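Local coordinates for protein probable 2-hydroxyhepta-2,4-diene-1,7-dioate isomerase (PDB 2DFU) that probably isomerises 2-hydroxyhepta-2,4-diene-1,7-dioate as a metal-binding member of the fumarylacetoacetate hydrolase family, at residues 2-7 and 39-44; 15-20 and 33-38; 45-50 and 222-227; 142-147 and 242-247. One frame throughout, in Å; residues are numbered along the deposited sequence.

Interaction 1. Residues 2-7 and 39-44; sequences KILRFN and VTLLPP
Phe6 and Leu41 form an antiparallel non-hydrogen-bonded pair with their CA atoms 4.6 Å apart, flanked by the backbone bonds Leu42 N to Arg5 O and Asn7 N to Thr40 O. The Arg5 chain bends at chi3 (76°), which turns NE out of the line of the chain, and NH1 donates a hydrogen to Pro43 O at 2.9 Å. That oxygen lies in the guanidinium plane and NH1 in the plane of the carbonyl, while Leu42 CD1 covers one face of the group, offset toward its rim. An alanine here would probably leave Pro43 O without its donor and uncover the Leu42 methyl. At the other end Asn7 OD1 accepts from Thr40 N at 2.9 Å in an almost straight bond (172°), the N-H arriving nearly along the C=O axis. Apolar groups add to this: Leu4 CD1 meets Leu41 CD2 at 3.5 Å, the two chains crossing at about a right angle, and Phe6 CD2 touches Val39 CG1 at 3.8 Å. The Phe6 ring also stacks edge-to-face with Tyr34. A water links Arg5 N to Leu42 O. Past Leu42 the two prolines bring no N-H, and there the Arg5 guanidinium supplements the backbone pairing, while Asn7 OD1 separately supplements it at the Thr40 end, an example of side chains extending a short strand pairing.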
loop_
_atom_site.group_PDB
_atom_site.type_symbol
_atom_site.label_atom_id
_atom_site.label_comp_id
_atom_site.label_asym_id
_atom_site.label_seq_id
_atom_site.Cartn_x
_atom_site.Cartn_y
_atom_site.Cartn_z
ATOM N N LYS A 2 -23.789 -12.560 -0.191
ATOM C CA LYS A 2 -22.771 -12.144 -1.144
ATOM C C LYS A 2 -22.832 -10.643 -1.371
ATOM O O LYS A 2 -23.859 -10.104 -1.771
ATOM C CB LYS A 2 -22.951 -12.872 -2.483
ATOM C CG LYS A 2 -22.228 -14.224 -2.606
ATOM C CD LYS A 2 -22.875 -15.308 -1.787
ATOM C CE LYS A 2 -22.393 -16.703 -2.196
ATOM N NZ LYS A 2 -21.069 -17.075 -1.631
ATOM N N ILE A 3 -21.723 -9.968 -1.110
ATOM C CA ILE A 3 -21.639 -8.526 -1.297
ATOM C C ILE A 3 -20.685 -8.250 -2.453
ATOM O O ILE A 3 -19.596 -8.825 -2.516
ATOM C CB ILE A 3 -21.103 -7.831 -0.018
ATOM C CG1 ILE A 3 -22.211 -7.777 1.041
ATOM C CG2 ILE A 3 -20.564 -6.438 -0.354
ATOM C CD1 ILE A 3 -21.780 -7.131 2.347
ATOM N N LEU A 4 -21.088 -7.375 -3.370
ATOM C CA LEU A 4 -20.223 -7.058 -4.503
ATOM C C LEU A 4 -20.133 -5.570 -4.810
ATOM O O LEU A 4 -20.916 -4.769 -4.306
ATOM C CB LEU A 4 -20.703 -7.782 -5.763
ATOM C CG LEU A 4 -22.071 -7.344 -6.292
ATOM C CD1 LEU A 4 -22.173 -7.603 -7.793
ATOM C CD2 LEU A 4 -23.157 -8.082 -5.537
ATOM N N ARG A 5 -19.143 -5.214 -5.620
ATOM C CA ARG A 5 -18.946 -3.834 -6.066
ATOM C C ARG A 5 -19.080 -3.913 -7.571
ATOM O O ARG A 5 -18.540 -4.827 -8.185
ATOM C CB ARG A 5 -17.544 -3.314 -5.731
ATOM C CG ARG A 5 -17.414 -2.684 -4.368
ATOM C CD ARG A 5 -16.003 -2.138 -4.166
ATOM N NE ARG A 5 -15.773 -0.883 -4.876
ATOM C CZ ARG A 5 -14.871 -0.704 -5.837
ATOM N NH1 ARG A 5 -14.095 -1.701 -6.240
ATOM N NH2 ARG A 5 -14.720 0.499 -6.375
ATOM N N PHE A 6 -19.784 -2.963 -8.170
ATOM C CA PHE A 6 -19.978 -2.996 -9.610
ATOM C C PHE A 6 -20.128 -1.610 -10.232
ATOM O O PHE A 6 -20.336 -0.614 -9.536
ATOM C CB PHE A 6 -21.216 -3.831 -9.936
ATOM C CG PHE A 6 -22.481 -3.275 -9.362
ATOM C CD1 PHE A 6 -22.774 -3.429 -8.013
ATOM C CD2 PHE A 6 -23.360 -2.549 -10.163
ATOM C CE1 PHE A 6 -23.923 -2.867 -7.463
ATOM C CE2 PHE A 6 -24.510 -1.981 -9.625
ATOM C CZ PHE A 6 -24.794 -2.140 -8.268
ATOM N N ASN A 7 -20.020 -1.566 -11.556
ATOM C CA ASN A 7 -20.144 -0.330 -12.318
ATOM C C ASN A 7 -19.307 0.810 -11.746
ATOM O O ASN A 7 -18.113 0.644 -11.539
ATOM C CB ASN A 7 -21.621 0.064 -12.420
ATOM C CG ASN A 7 -22.423 -0.913 -13.272
ATOM O OD1 ASN A 7 -21.865 -1.848 -13.855
ATOM N ND2 ASN A 7 -23.733 -0.701 -13.351
ATOM N N VAL A 39 -23.954 -5.896 -15.370
ATOM C CA VAL A 39 -23.040 -5.005 -14.661
ATOM C C VAL A 39 -21.580 -5.368 -14.861
ATOM O O VAL A 39 -21.258 -6.468 -15.294
ATOM C CB VAL A 39 -23.326 -4.983 -13.134
ATOM C CG1 VAL A 39 -24.799 -4.723 -12.887
ATOM C CG2 VAL A 39 -22.895 -6.303 -12.491
ATOM N N THR A 40 -20.699 -4.423 -14.558
ATOM C CA THR A 40 -19.267 -4.667 -14.656
ATOM C C THR A 40 -18.780 -4.957 -13.235
ATOM O O THR A 40 -18.742 -4.064 -12.385
ATOM C CB THR A 40 -18.517 -3.442 -15.201
ATOM O OG1 THR A 40 -18.944 -3.179 -16.546
ATOM C CG2 THR A 40 -17.015 -3.693 -15.186
ATOM N N LEU A 41 -18.435 -6.213 -12.980
ATOM C CA LEU A 41 -17.953 -6.625 -11.669
ATOM C C LEU A 41 -16.601 -6.012 -11.345
ATOM O O LEU A 41 -15.702 -6.013 -12.174
ATOM C CB LEU A 41 -17.817 -8.142 -11.601
ATOM C CG LEU A 41 -18.823 -8.939 -10.781
ATOM C CD1 LEU A 41 -18.216 -10.306 -10.497
ATOM C CD2 LEU A 41 -19.135 -8.228 -9.474
ATOM N N LEU A 42 -16.468 -5.506 -10.126
ATOM C CA LEU A 42 -15.224 -4.903 -9.665
ATOM C C LEU A 42 -14.695 -5.680 -8.460
ATOM O O LEU A 42 -15.402 -6.504 -7.879
ATOM C CB LEU A 42 -15.473 -3.452 -9.228
ATOM C CG LEU A 42 -16.032 -2.464 -10.256
ATOM C CD1 LEU A 42 -16.350 -1.128 -9.569
ATOM C CD2 LEU A 42 -15.006 -2.271 -11.386
ATOM N N PRO A 43 -13.431 -5.445 -8.083
ATOM C CA PRO A 43 -12.915 -6.162 -6.913
ATOM C C PRO A 43 -13.813 -5.700 -5.748
ATOM O O PRO A 43 -14.119 -4.510 -5.629
ATOM C CB PRO A 43 -11.491 -5.640 -6.801
ATOM C CG PRO A 43 -11.118 -5.396 -8.238
ATOM C CD PRO A 43 -12.354 -4.719 -8.782
ATOM N N PRO A 44 -14.243 -6.629 -4.882
ATOM C CA PRO A 44 -15.116 -6.324 -3.742
ATOM C C PRO A 44 -14.503 -5.595 -2.550
ATOM O O PRO A 44 -14.803 -5.919 -1.395
ATOM C CB PRO A 44 -15.649 -7.697 -3.356
ATOM C CG PRO A 44 -14.445 -8.564 -3.590
ATOM C CD PRO A 44 -13.919 -8.069 -4.927
HETATM O O HOH W 1 -17.359 -7.455 -6.324
HETATM O O HOH W 2 -21.698 -2.127 -17.272
#

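Interaction 2. Residues 15-20 and 33-38; sequences EGELVL and RYDLAS
Val19 and Tyr34 are the hydrogen-bonded pair at the middle of three successive pairs between two antiparallel strands: strand 18-20 follows a type II' turn at Glu15-Leu18, the tight end of a two-residue beta hairpin, and strand 33-35 runs on into a 3-10 segment. Val19 has the most surface buried here. Its N bonds to Tyr34 O at 2.7 Å, its O takes the hydrogen of Tyr34 N, and the same O lies at the edge of the Tyr34 ring, in its plane. With CG1 anti to its own backbone N (chi1 174°), CG2 stands beside that N and reaches Leu36 CD1 at 3.9 Å, the two side chains crossing at about a right angle. Leu4 and Phe6 of strand 2-6 also pack on Val19, so this face is the inner one.

Arg33 serves the opposite face, where its CB packs 3.6 Å from Leu20 CD2, the side chains crossing at a slant. Asp35, paired with Leu18 on this face, also has the carboxylate of Glu17 beside it, with Glu17 OE1 and Asp35 OD1 3.6 Å apart. This proximity of like charges is probably unfavourable by itself, though the Arg93 side chain touches Glu17 and may offset it.

Leu36, the third major contributor, carries the pairing past the strand, its N bonding to Glu17 O at 2.8 Å. Just beyond it, one water gives a hydrogen to Glu17 OE1 and accepts from Ala37 N at 3.0 Å.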
loop_
_atom_site.group_PDB
_atom_site.type_symbol
_atom_site.label_atom_id
_atom_site.label_comp_id
_atom_site.label_asym_id
_atom_site.label_seq_id
_atom_site.Cartn_x
_atom_site.Cartn_y
_atom_site.Cartn_z
ATOM N N GLU A 15 -28.611 -11.743 -5.234
ATOM C CA GLU A 15 -29.712 -12.663 -4.962
ATOM C C GLU A 15 -30.018 -13.376 -6.274
ATOM O O GLU A 15 -30.688 -12.832 -7.151
ATOM C CB GLU A 15 -30.950 -11.915 -4.458
ATOM C CG GLU A 15 -30.804 -11.306 -3.058
ATOM C CD GLU A 15 -30.442 -12.329 -1.982
ATOM O OE1 GLU A 15 -30.356 -13.542 -2.282
ATOM O OE2 GLU A 15 -30.244 -11.915 -0.820
ATOM N N GLY A 16 -29.505 -14.593 -6.407
ATOM C CA GLY A 16 -29.713 -15.346 -7.631
ATOM C C GLY A 16 -28.965 -14.653 -8.754
ATOM O O GLY A 16 -27.738 -14.569 -8.729
ATOM N N GLU A 17 -29.699 -14.135 -9.730
ATOM C CA GLU A 17 -29.080 -13.440 -10.848
ATOM C C GLU A 17 -29.279 -11.927 -10.748
ATOM O O GLU A 17 -28.912 -11.191 -11.659
ATOM C CB GLU A 17 -29.674 -13.929 -12.166
ATOM C CG GLU A 17 -31.157 -13.671 -12.282
ATOM C CD GLU A 17 -31.600 -13.503 -13.719
ATOM O OE1 GLU A 17 -31.002 -12.648 -14.409
ATOM O OE2 GLU A 17 -32.538 -14.212 -14.158
ATOM N N LEU A 18 -29.857 -11.469 -9.644
ATOM C CA LEU A 18 -30.110 -10.043 -9.453
ATOM C C LEU A 18 -29.167 -9.366 -8.474
ATOM O O LEU A 18 -28.886 -9.896 -7.399
ATOM C CB LEU A 18 -31.545 -9.812 -8.965
ATOM C CG LEU A 18 -32.702 -9.998 -9.949
ATOM C CD1 LEU A 18 -34.026 -9.946 -9.194
ATOM C CD2 LEU A 18 -32.659 -8.909 -11.017
ATOM N N VAL A 19 -28.686 -8.190 -8.859
ATOM C CA VAL A 19 -27.819 -7.385 -8.011
ATOM C C VAL A 19 -28.704 -6.290 -7.428
ATOM O O VAL A 19 -29.267 -5.483 -8.167
ATOM C CB VAL A 19 -26.688 -6.715 -8.812
ATOM C CG1 VAL A 19 -25.903 -5.770 -7.908
ATOM C CG2 VAL A 19 -25.765 -7.774 -9.399
ATOM N N LEU A 20 -28.843 -6.272 -6.108
ATOM C CA LEU A 20 -29.661 -5.264 -5.453
ATOM C C LEU A 20 -28.706 -4.255 -4.838
ATOM O O LEU A 20 -27.959 -4.580 -3.919
ATOM C CB LEU A 20 -30.537 -5.930 -4.387
ATOM C CG LEU A 20 -31.310 -7.094 -5.025
ATOM C CD1 LEU A 20 -31.855 -8.030 -3.970
ATOM C CD2 LEU A 20 -32.412 -6.538 -5.900
ATOM N N ARG A 33 -32.100 -2.137 -8.885
ATOM C CA ARG A 33 -31.676 -3.520 -9.062
ATOM C C ARG A 33 -31.142 -3.662 -10.483
ATOM O O ARG A 33 -31.549 -2.923 -11.372
ATOM C CB ARG A 33 -32.845 -4.482 -8.841
ATOM C CG ARG A 33 -33.970 -4.359 -9.861
ATOM C CD ARG A 33 -35.074 -5.364 -9.556
ATOM N NE ARG A 33 -36.133 -5.378 -10.565
ATOM C CZ ARG A 33 -37.047 -4.421 -10.724
ATOM N NH1 ARG A 33 -37.049 -3.352 -9.939
ATOM N NH2 ARG A 33 -37.965 -4.537 -11.676
ATOM N N TYR A 34 -30.225 -4.599 -10.687
ATOM C CA TYR A 34 -29.645 -4.827 -12.003
ATOM C C TYR A 34 -29.495 -6.321 -12.216
ATOM O O TYR A 34 -29.451 -7.081 -11.253
ATOM C CB TYR A 34 -28.242 -4.220 -12.099
ATOM C CG TYR A 34 -28.105 -2.770 -11.702
ATOM C CD1 TYR A 34 -28.207 -2.372 -10.367
ATOM C CD2 TYR A 34 -27.828 -1.793 -12.661
ATOM C CE1 TYR A 34 -28.032 -1.036 -9.996
ATOM C CE2 TYR A 34 -27.650 -0.459 -12.304
ATOM C CZ TYR A 34 -27.753 -0.086 -10.971
ATOM O OH TYR A 34 -27.568 1.233 -10.623
ATOM N N ASP A 35 -29.417 -6.750 -13.472
ATOM C CA ASP A 35 -29.184 -8.163 -13.750
ATOM C C ASP A 35 -27.671 -8.311 -13.644
ATOM O O ASP A 35 -26.930 -7.439 -14.092
ATOM C CB ASP A 35 -29.626 -8.552 -15.169
ATOM C CG ASP A 35 -31.135 -8.647 -15.307
ATOM O OD1 ASP A 35 -31.784 -9.175 -14.378
ATOM O OD2 ASP A 35 -31.672 -8.207 -16.348
ATOM N N LEU A 36 -27.209 -9.405 -13.054
ATOM C CA LEU A 36 -25.781 -9.618 -12.912
ATOM C C LEU A 36 -25.046 -9.503 -14.248
ATOM O O LEU A 36 -24.004 -8.844 -14.345
ATOM C CB LEU A 36 -25.509 -10.998 -12.308
ATOM C CG LEU A 36 -24.027 -11.320 -12.126
ATOM C CD1 LEU A 36 -23.364 -10.254 -11.257
ATOM C CD2 LEU A 36 -23.878 -12.692 -11.498
ATOM N N ALA A 37 -25.596 -10.144 -15.275
ATOM C CA ALA A 37 -24.983 -10.147 -16.599
ATOM C C ALA A 37 -24.805 -8.756 -17.196
ATOM O O ALA A 37 -23.984 -8.564 -18.087
ATOM C CB ALA A 37 -25.812 -11.031 -17.560
ATOM N N SER A 38 -25.559 -7.785 -16.696
ATOM C CA SER A 38 -25.485 -6.424 -17.215
ATOM C C SER A 38 -24.520 -5.479 -16.497
ATOM O O SER A 38 -24.301 -4.358 -16.960
ATOM C CB SER A 38 -26.882 -5.791 -17.204
ATOM O OG SER A 38 -27.809 -6.590 -17.918
HETATM O O HOH W 3 -27.956 -11.962 -14.935
#

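Interaction 3. Residues 45-50 and 222-227; sequences ATPTKI and LDVVLT
Asp223 and the loop 45-50 make a buried polar junction, where one carboxylate organises the chain leading into strand 50-53 just before that strand pairs in parallel with strand 224-226. OD1 accepts three times. Thr48 N meets OD1 almost head-on at 2.8 Å, Thr48 OG1 takes the syn lone pair at 2.6 Å, and Lys49 N reaches OD1 from above the carboxylate plane at 3.2 Å. A chi1 of 64° puts Thr48 OG1 between its backbone N and carbonyl carbon, close enough to the N-H for both to grip the same oxygen. OD2 pairs on its syn side with Lys49 NZ in a salt bridge of 2.9 Å; it also accepts from Glu220 N, and NZ gives a second bond to Thr218 O. Rotation of the carboxylate is probably well restrained, an example of a buried acid ordering an irregular loop by accepting successive backbone N-H groups. Past it the backbones join more loosely, through a weak bond from Val224 N to Lys49 O, and the Ile50 and Val224 side chains lie alongside. Pro83 and Asn84 of the second subunit pack on Thr48 and Lys49, so the junction's edge takes part in the subunit contact. Strand 224-226 runs between strands 50-53 and 111-121; Val225 leans on helix 206-214, whereas Ile50, Val224 and Leu226 face strand 168-175.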
loop_
_atom_site.group_PDB
_atom_site.type_symbol
_atom_site.label_atom_id
_atom_site.label_comp_id
_atom_site.label_asym_id
_atom_site.label_seq_id
_atom_site.Cartn_x
_atom_site.Cartn_y
_atom_site.Cartn_z
ATOM N N ALA A 45 -13.656 -4.613 -2.825
ATOM C CA ALA A 45 -13.024 -3.831 -1.769
ATOM C C ALA A 45 -12.308 -2.623 -2.355
ATOM O O ALA A 45 -12.030 -2.584 -3.546
ATOM C CB ALA A 45 -12.022 -4.699 -0.997
ATOM N N THR A 46 -12.022 -1.644 -1.499
ATOM C CA THR A 46 -11.291 -0.422 -1.867
ATOM C C THR A 46 -10.257 -0.267 -0.746
ATOM O O THR A 46 -10.347 0.641 0.076
ATOM C CB THR A 46 -12.220 0.820 -1.877
ATOM O OG1 THR A 46 -12.990 0.845 -0.670
ATOM C CG2 THR A 46 -13.165 0.779 -3.064
ATOM N N PRO A 47 -9.261 -1.166 -0.709
ATOM C CA PRO A 47 -8.187 -1.201 0.291
ATOM C C PRO A 47 -7.183 -0.064 0.322
ATOM O O PRO A 47 -6.777 0.442 -0.716
ATOM C CB PRO A 47 -7.504 -2.535 0.005
ATOM C CG PRO A 47 -7.604 -2.625 -1.485
ATOM C CD PRO A 47 -9.039 -2.198 -1.744
ATOM N N THR A 48 -6.785 0.333 1.530
ATOM C CA THR A 48 -5.776 1.367 1.678
ATOM C C THR A 48 -4.456 0.636 1.466
ATOM O O THR A 48 -3.439 1.240 1.138
ATOM C CB THR A 48 -5.778 1.989 3.095
ATOM O OG1 THR A 48 -5.426 0.988 4.062
ATOM C CG2 THR A 48 -7.153 2.568 3.420
ATOM N N LYS A 49 -4.491 -0.680 1.655
ATOM C CA LYS A 49 -3.310 -1.522 1.475
ATOM C C LYS A 49 -3.696 -2.999 1.441
ATOM O O LYS A 49 -4.775 -3.376 1.892
ATOM C CB LYS A 49 -2.301 -1.272 2.600
ATOM C CG LYS A 49 -2.832 -1.560 3.994
ATOM C CD LYS A 49 -1.785 -1.214 5.048
ATOM C CE LYS A 49 -2.298 -1.493 6.456
ATOM N NZ LYS A 49 -3.444 -0.613 6.775
ATOM N N ILE A 50 -2.810 -3.829 0.903
ATOM C CA ILE A 50 -3.062 -5.264 0.798
ATOM C C ILE A 50 -1.912 -6.023 1.443
ATOM O O ILE A 50 -0.777 -5.971 0.966
ATOM C CB ILE A 50 -3.202 -5.663 -0.683
ATOM C CG1 ILE A 50 -4.403 -4.924 -1.286
ATOM C CG2 ILE A 50 -3.373 -7.175 -0.822
ATOM C CD1 ILE A 50 -4.291 -4.678 -2.769
ATOM N N LEU A 222 -12.067 -2.311 4.879
ATOM C CA LEU A 222 -11.932 -2.659 3.469
ATOM C C LEU A 222 -10.509 -3.000 3.000
ATOM O O LEU A 222 -10.273 -3.183 1.806
ATOM C CB LEU A 222 -12.564 -1.570 2.590
ATOM C CG LEU A 222 -14.042 -1.312 2.944
ATOM C CD1 LEU A 222 -14.650 -0.298 1.980
ATOM C CD2 LEU A 222 -14.826 -2.614 2.892
ATOM N N ASP A 223 -9.558 -3.092 3.932
ATOM C CA ASP A 223 -8.205 -3.509 3.556
ATOM C C ASP A 223 -8.350 -4.987 3.201
ATOM O O ASP A 223 -9.271 -5.653 3.672
ATOM C CB ASP A 223 -7.220 -3.384 4.721
ATOM C CG ASP A 223 -6.589 -2.010 4.813
ATOM O OD1 ASP A 223 -6.747 -1.211 3.870
ATOM O OD2 ASP A 223 -5.916 -1.739 5.827
ATOM N N VAL A 224 -7.440 -5.497 2.382
ATOM C CA VAL A 224 -7.487 -6.892 1.970
ATOM C C VAL A 224 -6.283 -7.651 2.530
ATOM O O VAL A 224 -5.166 -7.127 2.574
ATOM C CB VAL A 224 -7.504 -7.002 0.413
ATOM C CG1 VAL A 224 -7.342 -8.441 -0.024
ATOM C CG2 VAL A 224 -8.811 -6.436 -0.131
ATOM N N VAL A 225 -6.514 -8.876 2.981
ATOM C CA VAL A 225 -5.432 -9.700 3.518
ATOM C C VAL A 225 -5.485 -11.045 2.812
ATOM O O VAL A 225 -6.549 -11.668 2.760
ATOM C CB VAL A 225 -5.595 -9.921 5.048
ATOM C CG1 VAL A 225 -4.505 -10.846 5.565
ATOM C CG2 VAL A 225 -5.544 -8.578 5.785
ATOM N N LEU A 226 -4.357 -11.473 2.245
ATOM C CA LEU A 226 -4.283 -12.760 1.549
ATOM C C LEU A 226 -3.744 -13.803 2.525
ATOM O O LEU A 226 -2.821 -13.525 3.291
ATOM C CB LEU A 226 -3.370 -12.666 0.320
ATOM C CG LEU A 226 -3.669 -11.558 -0.700
ATOM C CD1 LEU A 226 -2.880 -11.835 -1.983
ATOM C CD2 LEU A 226 -5.151 -11.491 -1.007
ATOM N N THR A 227 -4.306 -15.007 2.484
ATOM C CA THR A 227 -3.917 -16.057 3.419
ATOM C C THR A 227 -2.996 -17.189 2.942
ATOM O O THR A 227 -3.011 -18.280 3.516
ATOM C CB THR A 227 -5.179 -16.683 4.025
ATOM O OG1 THR A 227 -5.943 -17.314 2.989
ATOM C CG2 THR A 227 -6.039 -15.610 4.668
#

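Interaction 4. Residues 142-147 and 242-247; sequences VAVDIT and LEVAVE
Val142 reaches across to Val244 and Val246 from a strand whose axis passes 7.6 Å from that of strand 242-246, with no hydrogen bond between the two segments. From its CB, which points at the opposing strand, two methyls branch. CG1, anti to the backbone N (chi1 -168°), chiefly meets Val244. Its approach to Val244 CG1, 3.3 Å, is tight and perhaps partly coordinate error. It also lies near Val246 CG2, at 3.8 Å. CG2, beside the backbone N, touches Val246 CG2 at 3.5 Å. Val142 thus wedges between two alternate residues of the other strand. An alanine here would keep CB but remove both methyls, and would probably open a gap in front of Val244 and Val246. Two residues on, Val144 repeats the pattern, its CG2 lying 3.6 Å from Val244 CG2 while Leu242 CD2 approaches its CG1 more distantly. Between them Ala143 points away, onto Ala118, Leu168 and Leu170. Further along, the Asp145 carboxylate forms salt bridges with Lys81 and Lys162 and lies near Glu114 and Glu116, an acidic cluster consistent with the metal binding assigned to the family. The valine contacts are face-to-face packing between beta sheets, with strand directions 146° apart, as in the layered beta fold of the fumarylacetoacetate hydrolase family.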
loop_
_atom_site.group_PDB
_atom_site.type_symbol
_atom_site.label_atom_id
_atom_site.label_comp_id
_atom_site.label_asym_id
_atom_site.label_seq_id
_atom_site.Cartn_x
_atom_site.Cartn_y
_atom_site.Cartn_z
ATOM N N VAL A 142 -12.044 -14.328 -3.150
ATOM C CA VAL A 142 -10.981 -15.131 -3.736
ATOM C C VAL A 142 -9.962 -14.254 -4.443
ATOM O O VAL A 142 -10.285 -13.155 -4.889
ATOM C CB VAL A 142 -11.568 -16.135 -4.755
ATOM C CG1 VAL A 142 -10.524 -17.157 -5.149
ATOM C CG2 VAL A 142 -12.800 -16.813 -4.158
ATOM N N ALA A 143 -8.733 -14.742 -4.550
ATOM C CA ALA A 143 -7.691 -13.982 -5.222
ATOM C C ALA A 143 -6.690 -14.878 -5.913
ATOM O O ALA A 143 -6.606 -16.075 -5.644
ATOM C CB ALA A 143 -6.952 -13.107 -4.223
ATOM N N VAL A 144 -5.946 -14.282 -6.829
ATOM C CA VAL A 144 -4.872 -14.976 -7.507
ATOM C C VAL A 144 -3.678 -14.067 -7.246
ATOM O O VAL A 144 -3.653 -12.924 -7.701
ATOM C CB VAL A 144 -5.080 -15.080 -9.028
ATOM C CG1 VAL A 144 -3.803 -15.579 -9.672
ATOM C CG2 VAL A 144 -6.224 -16.011 -9.342
ATOM N N ASP A 145 -2.711 -14.560 -6.489
ATOM C CA ASP A 145 -1.521 -13.783 -6.185
ATOM C C ASP A 145 -0.529 -14.010 -7.326
ATOM O O ASP A 145 0.248 -14.965 -7.303
ATOM C CB ASP A 145 -0.948 -14.248 -4.833
ATOM C CG ASP A 145 0.408 -13.630 -4.508
ATOM O OD1 ASP A 145 0.863 -12.731 -5.244
ATOM O OD2 ASP A 145 1.023 -14.051 -3.505
ATOM N N ILE A 146 -0.588 -13.155 -8.344
ATOM C CA ILE A 146 0.319 -13.267 -9.483
ATOM C C ILE A 146 1.749 -12.978 -9.012
ATOM O O ILE A 146 1.998 -11.973 -8.341
ATOM C CB ILE A 146 -0.063 -12.277 -10.598
ATOM C CG1 ILE A 146 -1.470 -12.595 -11.116
ATOM C CG2 ILE A 146 0.962 -12.344 -11.730
ATOM C CD1 ILE A 146 -1.563 -13.892 -11.907
ATOM N N THR A 147 2.683 -13.853 -9.380
ATOM C CA THR A 147 4.072 -13.718 -8.951
ATOM C C THR A 147 5.125 -13.832 -10.059
ATOM O O THR A 147 5.118 -14.782 -10.845
ATOM C CB THR A 147 4.407 -14.807 -7.893
ATOM O OG1 THR A 147 3.466 -14.742 -6.816
ATOM C CG2 THR A 147 5.806 -14.622 -7.362
ATOM N N LEU A 242 -7.710 -18.915 -16.053
ATOM C CA LEU A 242 -7.606 -19.285 -14.650
ATOM C C LEU A 242 -8.944 -19.205 -13.907
ATOM O O LEU A 242 -9.747 -18.292 -14.057
ATOM C CB LEU A 242 -6.601 -18.379 -13.954
ATOM C CG LEU A 242 -5.156 -18.720 -14.282
ATOM C CD1 LEU A 242 -4.680 -18.017 -15.550
ATOM C CD2 LEU A 242 -4.194 -18.278 -13.185
ATOM N N GLU A 243 -9.139 -20.230 -13.092
ATOM C CA GLU A 243 -10.334 -20.309 -12.278
ATOM C C GLU A 243 -9.956 -20.728 -10.859
ATOM O O GLU A 243 -9.368 -21.770 -10.641
ATOM C CB GLU A 243 -11.179 -21.411 -12.920
ATOM C CG GLU A 243 -12.605 -21.520 -12.395
ATOM C CD GLU A 243 -13.319 -22.587 -13.210
ATOM O OE1 GLU A 243 -14.201 -23.245 -12.675
ATOM O OE2 GLU A 243 -12.947 -22.789 -14.368
ATOM N N VAL A 244 -10.272 -19.861 -9.880
ATOM C CA VAL A 244 -10.057 -20.289 -8.504
ATOM C C VAL A 244 -11.374 -20.434 -7.753
ATOM O O VAL A 244 -12.107 -19.473 -7.555
ATOM C CB VAL A 244 -9.166 -19.272 -7.785
ATOM C CG1 VAL A 244 -8.861 -19.760 -6.366
ATOM C CG2 VAL A 244 -7.867 -19.095 -8.539
ATOM N N ALA A 245 -11.735 -21.648 -7.366
ATOM C CA ALA A 245 -13.000 -21.873 -6.697
ATOM C C ALA A 245 -12.794 -22.100 -5.206
ATOM O O ALA A 245 -11.963 -22.911 -4.798
ATOM C CB ALA A 245 -13.709 -23.063 -7.319
ATOM N N VAL A 246 -13.546 -21.357 -4.402
ATOM C CA VAL A 246 -13.477 -21.469 -2.954
ATOM C C VAL A 246 -14.883 -21.815 -2.501
ATOM O O VAL A 246 -15.826 -21.058 -2.741
ATOM C CB VAL A 246 -13.033 -20.139 -2.305
ATOM C CG1 VAL A 246 -13.111 -20.246 -0.784
ATOM C CG2 VAL A 246 -11.610 -19.812 -2.725
ATOM N N GLU A 247 -15.026 -22.974 -1.871
ATOM C CA GLU A 247 -16.327 -23.427 -1.410
ATOM C C GLU A 247 -16.976 -22.429 -0.468
ATOM O O GLU A 247 -16.334 -21.900 0.438
ATOM C CB GLU A 247 -16.204 -24.798 -0.735
ATOM C CG GLU A 247 -16.170 -25.963 -1.723
ATOM C CD GLU A 247 -16.003 -27.314 -1.041
ATOM O OE1 GLU A 247 -16.637 -27.535 0.016
ATOM O OE2 GLU A 247 -15.246 -28.161 -1.564
#

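In the fold
From the N terminus, the first strand is met again some thirty residues later, where interaction 1 closes its loop. Interaction 2 closes a shorter loop nested inside that one, and the two share a core in which Phe6 packs against Val19 and Tyr34; together they build the N-terminal region. The chain then passes directly from 39-44 into 45-50, so Arg5 also touches Ala45 and Thr46. Interaction 3 closes a loop of 171 residues, fixing the connection that leaves this region to strand 224-226. Interaction 4 opens within that loop and closes after it, so the two cross; Leu226 against Ala143 joins them. It packs together two sheets of the part that belongs to the fumarylacetoacetate hydrolase family.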